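Local atomic coordinates of rRNA adenine N-6-methyltransferase (Saccharopolyspora erythraea, PDB entry 6NVM), a protein that dimethylates a specific adenine of 23S rRNA using S-adenosyl-L-methionine, which lowers ribosome affinity for macrolide, lincosamide and streptogramin B antibiotics. Residues E81-L84 with T85-A89; I149-W152 with C153-A156; M164-Q167 with L168-R172; R183-V186 with M187-L191; A251-L254 with R255-R259. All blocks are in the same frame, centred on the assembly; numbering follows the deposited sequence. Where two conformers were deposited one is given.

Contact 1 (E81-L84 with T85-A89)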
# COMPACT_ATOMS: atom_id res chain seq x y z
N GLU A 81 6.85 16.29 13.29
CA GLU A 81 7.93 16.81 14.12
C GLU A 81 9.32 16.44 13.62
O GLU A 81 10.30 17.05 14.04
CB GLU A 81 7.77 16.31 15.56
CG GLU A 81 6.42 16.65 16.20
CD GLU A 81 6.24 18.13 16.46
OE1 GLU A 81 7.21 18.89 16.26
OE2 GLU A 81 5.14 18.53 16.87
N GLY A 82 9.42 15.43 12.76
CA GLY A 82 10.69 15.08 12.16
C GLY A 82 11.53 14.07 12.92
O GLY A 82 12.66 13.81 12.49
N LEU A 83 11.04 13.50 14.02
CA LEU A 83 11.81 12.46 14.69
C LEU A 83 11.93 11.23 13.80
O LEU A 83 13.02 10.66 13.65
CB LEU A 83 11.17 12.09 16.03
CG LEU A 83 11.81 10.91 16.76
CD1 LEU A 83 13.31 11.12 17.00
CD2 LEU A 83 11.10 10.66 18.08
N LEU A 84 10.83 10.81 13.18
CA LEU A 84 10.91 9.71 12.22
C LEU A 84 11.89 10.05 11.11
O LEU A 84 12.66 9.18 10.67
CB LEU A 84 9.52 9.41 11.65
CG LEU A 84 9.46 8.41 10.49
CD1 LEU A 84 10.08 7.09 10.89
CD2 LEU A 84 8.02 8.23 10.02
N THR A 85 11.88 11.29 10.63
CA THR A 85 12.79 11.68 9.56
C THR A 85 14.25 11.41 9.95
O THR A 85 15.04 10.96 9.13
CB THR A 85 12.60 13.16 9.22
OG1 THR A 85 11.20 13.47 9.18
CG2 THR A 85 13.24 13.48 7.88
N ARG A 86 14.60 11.70 11.20
CA ARG A 86 15.96 11.45 11.67
C ARG A 86 16.30 9.96 11.61
O ARG A 86 17.40 9.57 11.20
CB ARG A 86 16.12 11.95 13.11
CG ARG A 86 15.89 13.44 13.31
CD ARG A 86 15.81 13.78 14.80
NE ARG A 86 15.24 15.11 15.05
CZ ARG A 86 15.94 16.21 15.29
NH1 ARG A 86 17.27 16.18 15.35
NH2 ARG A 86 15.31 17.36 15.51
N GLU A 87 15.35 9.11 12.02
CA GLU A 87 15.63 7.68 12.04
C GLU A 87 15.68 7.09 10.64
O GLU A 87 16.45 6.16 10.39
CB GLU A 87 14.59 6.99 12.92
CG GLU A 87 14.66 7.54 14.34
CD GLU A 87 13.96 6.69 15.38
OE1 GLU A 87 13.69 5.50 15.10
OE2 GLU A 87 13.69 7.23 16.47
N LEU A 88 14.90 7.64 9.70
CA LEU A 88 15.04 7.24 8.31
C LEU A 88 16.39 7.66 7.74
O LEU A 88 17.03 6.89 7.01
CB LEU A 88 13.92 7.86 7.47
CG LEU A 88 12.49 7.55 7.89
CD1 LEU A 88 11.53 8.39 7.07
CD2 LEU A 88 12.21 6.07 7.73
N ALA A 89 16.83 8.88 8.05
CA ALA A 89 18.10 9.39 7.53
C ALA A 89 19.30 8.63 8.08
O ALA A 89 20.35 8.60 7.42
CB ALA A 89 18.24 10.87 7.85
O HOH W 1 12.46 16.36 15.49
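From the N-cap carbonyl onward, helix 83-89 closes by i to i+4 bonds, R86 N to G82 O (3.1 Å) first, followed by E87 N to L83 O and L88 N to L84 O. This helix is the crossover of the beta-alpha-beta unit 73-77, 83-89, 94-98 in the Rossmann-like methyltransferase fold. G82 is the N-cap, and its positive phi (89°) suits glycine, because a CB there would press on the carbonyl O of E81. L84 reaches forward along the helix with CG anti to the backbone N (chi1 172°), which lays its CD1 against L88 CG at 3.9 Å. Leucines four residues apart lie on the same side of the helix, so their methyl branches can meet, and L88 also packs on V95 of the neighbouring strand. T85 CB lies 3.3 Å from G82 O, while the T85 hydroxyl is hydrogen-bonded to E76. The aliphatic part of R86 runs back beside the same carbonyl, CG lying 3.4 Å from G82 O, and E87 OE2 lies 3.9 Å from L83 CD1. At the far end of R86, NH2 gives a 3.0 Å hydrogen bond to a water in the guanidinium plane, and this water donates to E81 O.

Contact 2 (I149-W152 with C153-A156)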
# COMPACT_ATOMS: atom_id res chain seq x y z
N ILE A 149 -2.59 8.66 -1.74
CA ILE A 149 -1.18 8.35 -1.50
C ILE A 149 -0.87 6.92 -1.94
O ILE A 149 0.16 6.66 -2.58
CB ILE A 149 -0.85 8.58 -0.01
CG1 ILE A 149 -0.90 10.07 0.33
CG2 ILE A 149 0.50 7.98 0.37
CD1 ILE A 149 0.28 10.89 -0.19
N VAL A 150 -1.75 5.97 -1.62
CA VAL A 150 -1.59 4.60 -2.11
C VAL A 150 -1.48 4.59 -3.63
O VAL A 150 -0.59 3.94 -4.20
CB VAL A 150 -2.74 3.72 -1.60
CG1 VAL A 150 -2.71 2.34 -2.26
CG2 VAL A 150 -2.67 3.59 -0.09
N ASP A 151 -2.37 5.31 -4.32
CA ASP A 151 -2.30 5.37 -5.78
C ASP A 151 -0.98 5.97 -6.25
O ASP A 151 -0.40 5.52 -7.25
CB ASP A 151 -3.46 6.19 -6.35
CG ASP A 151 -4.80 5.50 -6.20
OD1 ASP A 151 -4.85 4.27 -6.01
OD2 ASP A 151 -5.82 6.22 -6.27
N TRP A 152 -0.50 7.01 -5.56
CA TRP A 152 0.80 7.58 -5.90
C TRP A 152 1.89 6.51 -5.88
O TRP A 152 2.70 6.40 -6.80
CB TRP A 152 1.14 8.71 -4.91
CG TRP A 152 2.34 9.53 -5.29
CD1 TRP A 152 2.34 10.75 -5.89
CD2 TRP A 152 3.72 9.18 -5.09
NE1 TRP A 152 3.63 11.18 -6.08
CE2 TRP A 152 4.50 10.24 -5.60
CE3 TRP A 152 4.37 8.07 -4.54
CZ2 TRP A 152 5.89 10.22 -5.56
CZ3 TRP A 152 5.76 8.06 -4.50
CH2 TRP A 152 6.50 9.13 -5.01
N CYS A 153 1.89 5.68 -4.83
CA CYS A 153 2.90 4.63 -4.69
C CYS A 153 2.71 3.53 -5.73
O CYS A 153 3.69 3.05 -6.31
CB CYS A 153 2.85 4.05 -3.28
SG CYS A 153 3.30 5.21 -1.97
N LEU A 154 1.46 3.10 -5.96
CA LEU A 154 1.23 2.05 -6.94
C LEU A 154 1.68 2.47 -8.33
O LEU A 154 2.09 1.63 -9.13
CB LEU A 154 -0.25 1.68 -6.97
CG LEU A 154 -0.78 1.00 -5.71
CD1 LEU A 154 -2.29 0.88 -5.79
CD2 LEU A 154 -0.14 -0.38 -5.54
N GLU A 155 1.62 3.77 -8.63
CA GLU A 155 1.94 4.25 -9.97
C GLU A 155 3.41 4.61 -10.15
O GLU A 155 3.82 4.90 -11.28
CB GLU A 155 1.06 5.46 -10.30
CG GLU A 155 -0.43 5.09 -10.42
CD GLU A 155 -1.23 6.10 -11.22
OE1 GLU A 155 -0.70 6.61 -12.23
OE2 GLU A 155 -2.39 6.38 -10.84
N ALA A 156 4.21 4.59 -9.09
CA ALA A 156 5.64 4.90 -9.21
C ALA A 156 6.40 3.66 -9.67
O ALA A 156 6.57 2.72 -8.89
CB ALA A 156 6.19 5.40 -7.88
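The indole of W152 meets C153 at its rim: C153 SG lies 5.3 Å from the centroid of the six-membered ring and 79° off the ring normal, with W152 CE3 the nearest ring atom at 4.0 Å. W152 has CG anti to the backbone N (chi1 -170°), which places the indole beside its own carbonyl carbon, on the side of C153. The backbone N of C153 is also at this edge, close to the ring plane. A156 CB comes obliquely to the ring, 4.3 Å from W152 CZ3. Beyond the two segments, F125 meets the indole with the planes at about 45°, and NE1 is hydrogen-bonded to A128 O, so the polar edge of tryptophan is used while its carbon edge packs along the helix. All this belongs to helix 146-155, the crossover between parallel strands 135-140 and 159-167 of the Rossmann-like sheet. C153, small and mildly apolar, fits where the helix lies on that sheet, touching F137, I159 and A162. On another side of the helix V150 and L154 lie side by side and point the same way, V150 CG1 to L154 CD1 at 3.8 Å, and both pack on W194. L154 N bonds to V150 O at 2.8 Å. E155 N donates to D151 O at 3.0 Å and more weakly to W152 O.

Contact 3 (M164-Q167 with L168-R172)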
# COMPACT_ATOMS: atom_id res chain seq x y z
N MET A 164 3.40 3.02 5.53
CA MET A 164 2.42 4.06 5.79
C MET A 164 1.74 3.82 7.13
O MET A 164 1.41 2.68 7.47
CB MET A 164 1.36 4.11 4.68
CG MET A 164 1.88 4.63 3.37
SD MET A 164 0.73 4.33 2.01
CE MET A 164 0.95 2.57 1.77
N VAL A 165 1.54 4.91 7.87
CA VAL A 165 0.67 4.92 9.04
C VAL A 165 -0.68 5.45 8.57
O VAL A 165 -0.77 6.58 8.07
CB VAL A 165 1.25 5.80 10.16
CG1 VAL A 165 0.31 5.82 11.36
CG2 VAL A 165 2.63 5.31 10.55
N THR A 166 -1.71 4.63 8.70
CA THR A 166 -3.06 4.97 8.26
C THR A 166 -4.04 4.68 9.39
O THR A 166 -3.68 4.15 10.44
CB THR A 166 -3.46 4.17 7.01
OG1 THR A 166 -3.67 2.79 7.35
CG2 THR A 166 -2.38 4.26 5.94
N GLN A 167 -5.31 5.03 9.16
CA GLN A 167 -6.34 4.57 10.07
C GLN A 167 -6.37 3.04 10.07
O GLN A 167 -6.04 2.39 9.07
CB GLN A 167 -7.71 5.12 9.67
CG GLN A 167 -7.88 6.60 9.96
CD GLN A 167 -9.31 7.08 9.80
OE1 GLN A 167 -10.16 6.36 9.27
NE2 GLN A 167 -9.58 8.29 10.27
N LEU A 168 -6.77 2.47 11.21
CA LEU A 168 -6.73 1.02 11.38
C LEU A 168 -7.61 0.32 10.35
O LEU A 168 -7.19 -0.66 9.72
CB LEU A 168 -7.16 0.66 12.80
CG LEU A 168 -7.26 -0.84 13.12
CD1 LEU A 168 -5.92 -1.54 12.91
CD2 LEU A 168 -7.76 -1.04 14.55
N GLU A 169 -8.85 0.78 10.18
CA GLU A 169 -9.78 0.05 9.32
C GLU A 169 -9.33 0.09 7.87
O GLU A 169 -9.48 -0.90 7.14
CB GLU A 169 -11.20 0.61 9.47
CG GLU A 169 -11.91 0.10 10.72
CD GLU A 169 -12.03 -1.41 10.75
OE1 GLU A 169 -12.07 -2.03 9.66
OE2 GLU A 169 -12.08 -1.99 11.85
N PHE A 170 -8.78 1.22 7.42
CA PHE A 170 -8.24 1.30 6.07
C PHE A 170 -7.17 0.24 5.85
O PHE A 170 -7.16 -0.46 4.83
CB PHE A 170 -7.68 2.69 5.82
CG PHE A 170 -7.08 2.86 4.45
CD1 PHE A 170 -5.77 2.47 4.20
CD2 PHE A 170 -7.83 3.41 3.42
CE1 PHE A 170 -5.22 2.62 2.93
CE2 PHE A 170 -7.29 3.56 2.16
CZ PHE A 170 -5.98 3.16 1.91
N ALA A 171 -6.25 0.10 6.81
CA ALA A 171 -5.15 -0.84 6.66
C ALA A 171 -5.64 -2.28 6.68
O ALA A 171 -5.11 -3.13 5.95
CB ALA A 171 -4.12 -0.62 7.77
N ARG A 172 -6.63 -2.58 7.52
CA ARG A 172 -7.15 -3.95 7.58
C ARG A 172 -7.80 -4.35 6.26
O ARG A 172 -7.58 -5.47 5.77
CB ARG A 172 -8.15 -4.08 8.73
CG ARG A 172 -7.52 -4.07 10.11
CD ARG A 172 -8.52 -4.55 11.16
NE ARG A 172 -7.98 -4.51 12.51
CZ ARG A 172 -8.67 -4.85 13.60
NH1 ARG A 172 -9.93 -5.26 13.49
NH2 ARG A 172 -8.10 -4.78 14.79
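T166 faces the helix that follows it, and its short side chain can be traced from the strand outward. CB lies 4.0 Å from F170 CD1, so the first carbon already meets the phenyl ring. OG1 sits between the backbone N and the carbonyl carbon (chi1 71°), a crowded position that turns the hydroxyl toward the chain's next bend. There T166 OG1 packs against A171 CB at 3.5 Å and lies oblique to the F170 ring. T166 OG1 also donates a 3.0 Å hydrogen bond to Q167 O, tilted 35° from that carbonyl's plane. Q167 O also accepts A171 N at 3.2 Å, so two donors hold the carbonyl of the residue at the N-cap. Threonine suits the place because its hydroxyl can bind a carbonyl while its CB packs on the F170 ring.

The strand here is the end of 159-167 in the central sheet of the Rossmann-like methyltransferase fold, and it passes without a loop into helix 168-175; the axes of the two short segments make 111° and come within 5.4 Å. F170, with CG anti to its own nitrogen, swings its ring back across the turn toward the strand, where it also touches T146, V150 and M216. A171, small enough to lie close to T166, packs in addition on A214 and F196. L168 extends the apolar surface toward A214 and F196 of the neighbouring strands. Q167 sends its side chain out beside Y143 and V211, and comes within about 7 Å of the side chain of N51, a predicted S-adenosyl-L-methionine-binding residue.

Contact 4 (R183-V186 with M187-L191). With SO4 (sulfate ion), chain B.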
# COMPACT_ATOMS: atom_id res chain seq x y z
N ARG A 183 -10.80 -4.52 -3.64
CA ARG A 183 -10.66 -4.79 -5.07
C ARG A 183 -9.30 -4.36 -5.59
O ARG A 183 -8.67 -5.07 -6.39
CB ARG A 183 -11.78 -4.08 -5.83
CG ARG A 183 -11.67 -4.11 -7.35
CD ARG A 183 -12.71 -3.18 -7.97
NE ARG A 183 -12.32 -2.66 -9.28
CZ ARG A 183 -11.46 -1.66 -9.47
NH1 ARG A 183 -10.88 -1.07 -8.43
NH2 ARG A 183 -11.17 -1.25 -10.70
N LEU A 184 -8.82 -3.19 -5.17
CA LEU A 184 -7.53 -2.71 -5.64
C LEU A 184 -6.41 -3.65 -5.19
O LEU A 184 -5.45 -3.89 -5.94
CB LEU A 184 -7.28 -1.29 -5.13
CG LEU A 184 -5.97 -0.62 -5.58
CD1 LEU A 184 -5.92 -0.46 -7.09
CD2 LEU A 184 -5.81 0.73 -4.90
N THR A 185 -6.51 -4.20 -3.98
CA THR A 185 -5.51 -5.15 -3.51
C THR A 185 -5.45 -6.38 -4.40
O THR A 185 -4.37 -6.85 -4.76
CB THR A 185 -5.80 -5.54 -2.06
OG1 THR A 185 -5.81 -4.37 -1.23
CG2 THR A 185 -4.74 -6.50 -1.53
N VAL A 186 -6.62 -6.92 -4.76
CA VAL A 186 -6.66 -8.10 -5.62
C VAL A 186 -6.12 -7.77 -7.01
O VAL A 186 -5.35 -8.54 -7.59
CB VAL A 186 -8.10 -8.65 -5.69
CG1 VAL A 186 -8.20 -9.82 -6.67
CG2 VAL A 186 -8.58 -9.06 -4.30
N MET A 187 -6.51 -6.61 -7.55
CA MET A 187 -6.08 -6.22 -8.89
C MET A 187 -4.57 -6.07 -8.97
O MET A 187 -3.96 -6.43 -9.99
CB MET A 187 -6.76 -4.91 -9.29
CG MET A 187 -8.26 -5.01 -9.50
SD MET A 187 -8.69 -5.55 -11.17
CE MET A 187 -8.26 -4.10 -12.13
N THR A 188 -3.94 -5.52 -7.94
CA THR A 188 -2.51 -5.22 -7.95
C THR A 188 -1.67 -6.32 -7.33
O THR A 188 -0.43 -6.23 -7.37
CB THR A 188 -2.23 -3.90 -7.22
OG1 THR A 188 -2.63 -4.00 -5.85
CG2 THR A 188 -2.97 -2.75 -7.88
N TRP A 189 -2.29 -7.35 -6.76
CA TRP A 189 -1.54 -8.43 -6.12
C TRP A 189 -0.47 -9.05 -7.01
O TRP A 189 0.58 -9.44 -6.48
CB TRP A 189 -2.53 -9.51 -5.65
CG TRP A 189 -1.94 -10.49 -4.69
CD1 TRP A 189 -1.50 -11.75 -4.97
CD2 TRP A 189 -1.73 -10.29 -3.29
NE1 TRP A 189 -1.02 -12.35 -3.83
CE2 TRP A 189 -1.16 -11.47 -2.78
CE3 TRP A 189 -1.98 -9.23 -2.42
CZ2 TRP A 189 -0.83 -11.62 -1.44
CZ3 TRP A 189 -1.64 -9.38 -1.08
CH2 TRP A 189 -1.08 -10.57 -0.60
N PRO A 190 -0.67 -9.20 -8.33
CA PRO A 190 0.42 -9.73 -9.16
C PRO A 190 1.64 -8.83 -9.19
O PRO A 190 2.73 -9.31 -9.53
CB PRO A 190 -0.22 -9.86 -10.54
CG PRO A 190 -1.68 -9.98 -10.27
CD PRO A 190 -1.92 -9.09 -9.09
N LEU A 191 1.50 -7.55 -8.85
CA LEU A 191 2.62 -6.61 -8.85
C LEU A 191 3.10 -6.22 -7.46
O LEU A 191 4.28 -5.92 -7.30
CB LEU A 191 2.25 -5.33 -9.61
CG LEU A 191 1.81 -5.45 -11.06
CD1 LEU A 191 1.55 -4.06 -11.66
CD2 LEU A 191 2.84 -6.20 -11.88
S SO4 B . -11.15 -0.23 -4.61
O1 SO4 B . -12.58 0.02 -4.39
O2 SO4 B . -10.91 -0.47 -6.03
O3 SO4 B . -10.74 -1.39 -3.84
O4 SO4 B . -10.38 0.94 -4.19
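Helix 183-188, a short helix between helix 168-175 and strand 192-200, packs over the methyltransferase core and holds a sulfate ion at its N-terminal end. The backbone N of L184 donates to sulfate O3 at 2.9 Å with an angle of 161°, and S182 OG binds the ion too. R183 NH1 comes to sulfate O2 with its guanidinium edge, but the 2.5 Å separation is very short and its exact length is doubtful; its NH2 forms a salt bridge with E239. Further along, M187 N bonds to R183 O at 2.9 Å. T188 grips L184 O twice, through N at 3.0 Å and OG1 at 2.8 Å, from opposite faces of the carbonyl plane. With OG1 between the backbone N and the carbonyl carbon (chi1 62°), the T188 hydroxyl turns back to L184 O; it is also hydrogen-bonded to W194 NE1. T188 CG2 packs on L184 CD1 at 3.8 Å. T185 CG2 lies 4.0 Å from W189 CE3, the two side chains running the same way. An amide at the first turn of a helix, next to an arginine, suits an anion, and the helix dipole would probably add to the attraction. The sulfate probably came from the crystallisation liquor, so it is consistent with a site that favours anions, without identifying a natural ligand.

Contact 5 (A251-L254 with R255-R259)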
# COMPACT_ATOMS: atom_id res chain seq x y z
N ALA A 251 -21.95 -16.95 -11.62
CA ALA A 251 -22.77 -16.33 -12.66
C ALA A 251 -21.98 -15.26 -13.40
O ALA A 251 -22.09 -15.14 -14.63
CB ALA A 251 -24.03 -15.74 -12.05
N SER A 252 -21.18 -14.47 -12.68
CA SER A 252 -20.35 -13.46 -13.32
C SER A 252 -19.37 -14.10 -14.29
O SER A 252 -19.24 -13.67 -15.44
CB SER A 252 -19.61 -12.65 -12.26
OG SER A 252 -20.51 -12.15 -11.29
N LEU A 253 -18.67 -15.15 -13.84
CA LEU A 253 -17.69 -15.81 -14.71
C LEU A 253 -18.34 -16.41 -15.95
O LEU A 253 -17.72 -16.46 -17.01
CB LEU A 253 -16.95 -16.89 -13.93
CG LEU A 253 -16.04 -16.36 -12.83
CD1 LEU A 253 -15.55 -17.51 -11.95
CD2 LEU A 253 -14.87 -15.60 -13.43
N LEU A 254 -19.59 -16.88 -15.83
CA LEU A 254 -20.27 -17.48 -16.97
C LEU A 254 -20.54 -16.48 -18.08
O LEU A 254 -20.75 -16.89 -19.22
CB LEU A 254 -21.58 -18.12 -16.51
CG LEU A 254 -21.42 -19.38 -15.65
CD1 LEU A 254 -22.73 -19.72 -14.96
CD2 LEU A 254 -20.94 -20.55 -16.48
N ARG A 255 -20.53 -15.18 -17.77
CA ARG A 255 -20.69 -14.16 -18.80
C ARG A 255 -19.51 -14.13 -19.77
O ARG A 255 -19.64 -13.59 -20.87
CB ARG A 255 -20.86 -12.77 -18.18
CG ARG A 255 -21.81 -12.69 -17.00
CD ARG A 255 -23.21 -13.15 -17.35
NE ARG A 255 -24.22 -12.41 -16.60
CZ ARG A 255 -25.48 -12.82 -16.41
NH1 ARG A 255 -25.89 -13.97 -16.90
NH2 ARG A 255 -26.32 -12.06 -15.71
N LYS A 256 -18.36 -14.68 -19.37
CA LYS A 256 -17.15 -14.64 -20.18
C LYS A 256 -16.54 -16.01 -20.45
O LYS A 256 -15.83 -16.15 -21.45
CB LYS A 256 -16.09 -13.75 -19.51
CG LYS A 256 -14.79 -13.62 -20.29
CD LYS A 256 -13.70 -12.93 -19.47
CE LYS A 256 -13.88 -11.42 -19.40
NZ LYS A 256 -13.31 -10.74 -20.60
N TYR A 257 -16.78 -17.01 -19.61
CA TYR A 257 -16.11 -18.29 -19.75
C TYR A 257 -17.12 -19.43 -19.86
O TYR A 257 -18.23 -19.32 -19.35
CB TYR A 257 -15.18 -18.56 -18.56
CG TYR A 257 -14.02 -17.61 -18.45
CD1 TYR A 257 -14.07 -16.50 -17.62
CD2 TYR A 257 -12.85 -17.82 -19.18
CE1 TYR A 257 -13.00 -15.63 -17.51
CE2 TYR A 257 -11.78 -16.96 -19.08
CZ TYR A 257 -11.86 -15.87 -18.25
OH TYR A 257 -10.78 -15.01 -18.15
N PRO A 258 -16.74 -20.54 -20.50
CA PRO A 258 -17.67 -21.68 -20.60
C PRO A 258 -17.92 -22.33 -19.25
O PRO A 258 -17.06 -22.34 -18.37
CB PRO A 258 -16.95 -22.64 -21.56
CG PRO A 258 -15.87 -21.85 -22.20
CD PRO A 258 -15.48 -20.81 -21.21
N ARG A 259 -19.12 -22.91 -19.11
CA ARG A 259 -19.53 -23.49 -17.84
C ARG A 259 -18.54 -24.54 -17.36
O ARG A 259 -18.13 -24.53 -16.19
CB ARG A 259 -20.93 -24.10 -17.98
CG ARG A 259 -21.47 -24.68 -16.68
CD ARG A 259 -22.87 -25.25 -16.86
NE ARG A 259 -22.90 -26.32 -17.84
CZ ARG A 259 -22.55 -27.58 -17.60
NH1 ARG A 259 -22.14 -27.95 -16.39
NH2 ARG A 259 -22.61 -28.49 -18.57
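L253 carries the tight part of this contact: its carbonyl O takes two backbone donors, K256 N at 3.0 Å and Y257 N at 2.8 Å. The two approach differently, K256 N from above the carbonyl plane and Y257 N nearly along the C=O axis. L253 O lies at the edge of the Y257 ring, near its plane, 3.7 Å from Y257 CD1, and K256 CG sits over one ring face, offset toward the rim. L253 itself is buried among M237, C241, V262, L288 and L292, where a leucine fits well. Here helix 249-254 gives way to a turn, with R255 N bonded to S252 O at 3.1 Å. These helices follow the methyltransferase core and belong to the helical C-terminal part, which in Erm enzymes probably helps to bind rRNA. P258, whose ring restricts phi (here -68°), takes the N-cap position of helix 259-269. The outer side is looser. L254 is exposed, yet L254 CD2 runs beside R259, 3.5 Å from R259 CA. R255 is exposed; its CG, anti to the carbonyl carbon (chi1 -45°), lies 3.4 Å from A251 O, and the bend at chi2 keeps CD by the same oxygen. K256, though exposed, bends back toward helix 228-243, touching L240 and making a weak hydrogen bond to S236 OG.

How the contacts relate
The five contacts follow one another along the chain. Contacts 1, 2 and 3 belong to the Rossmann-like core: contacts 1 and 2 lie on crossover helices of two beta-alpha-beta units, their centres about 22 Å apart, and contact 3 spans the end of strand 159-167, which follows the helix of contact 2, and the start of helix 168-175. Contact 2 is a hub, touching contact 3 through V150 CG2 and F170 CZ (3.9 Å) and contact 4 through L154 CD1 and L184 CD2 (3.6 Å). Contact 5 is the outlier, in the C-terminal helices, with its centre about 52 Å from that of contact 1. The chain thus runs from cofactor-binding core to helical end, contact 4 lying between them.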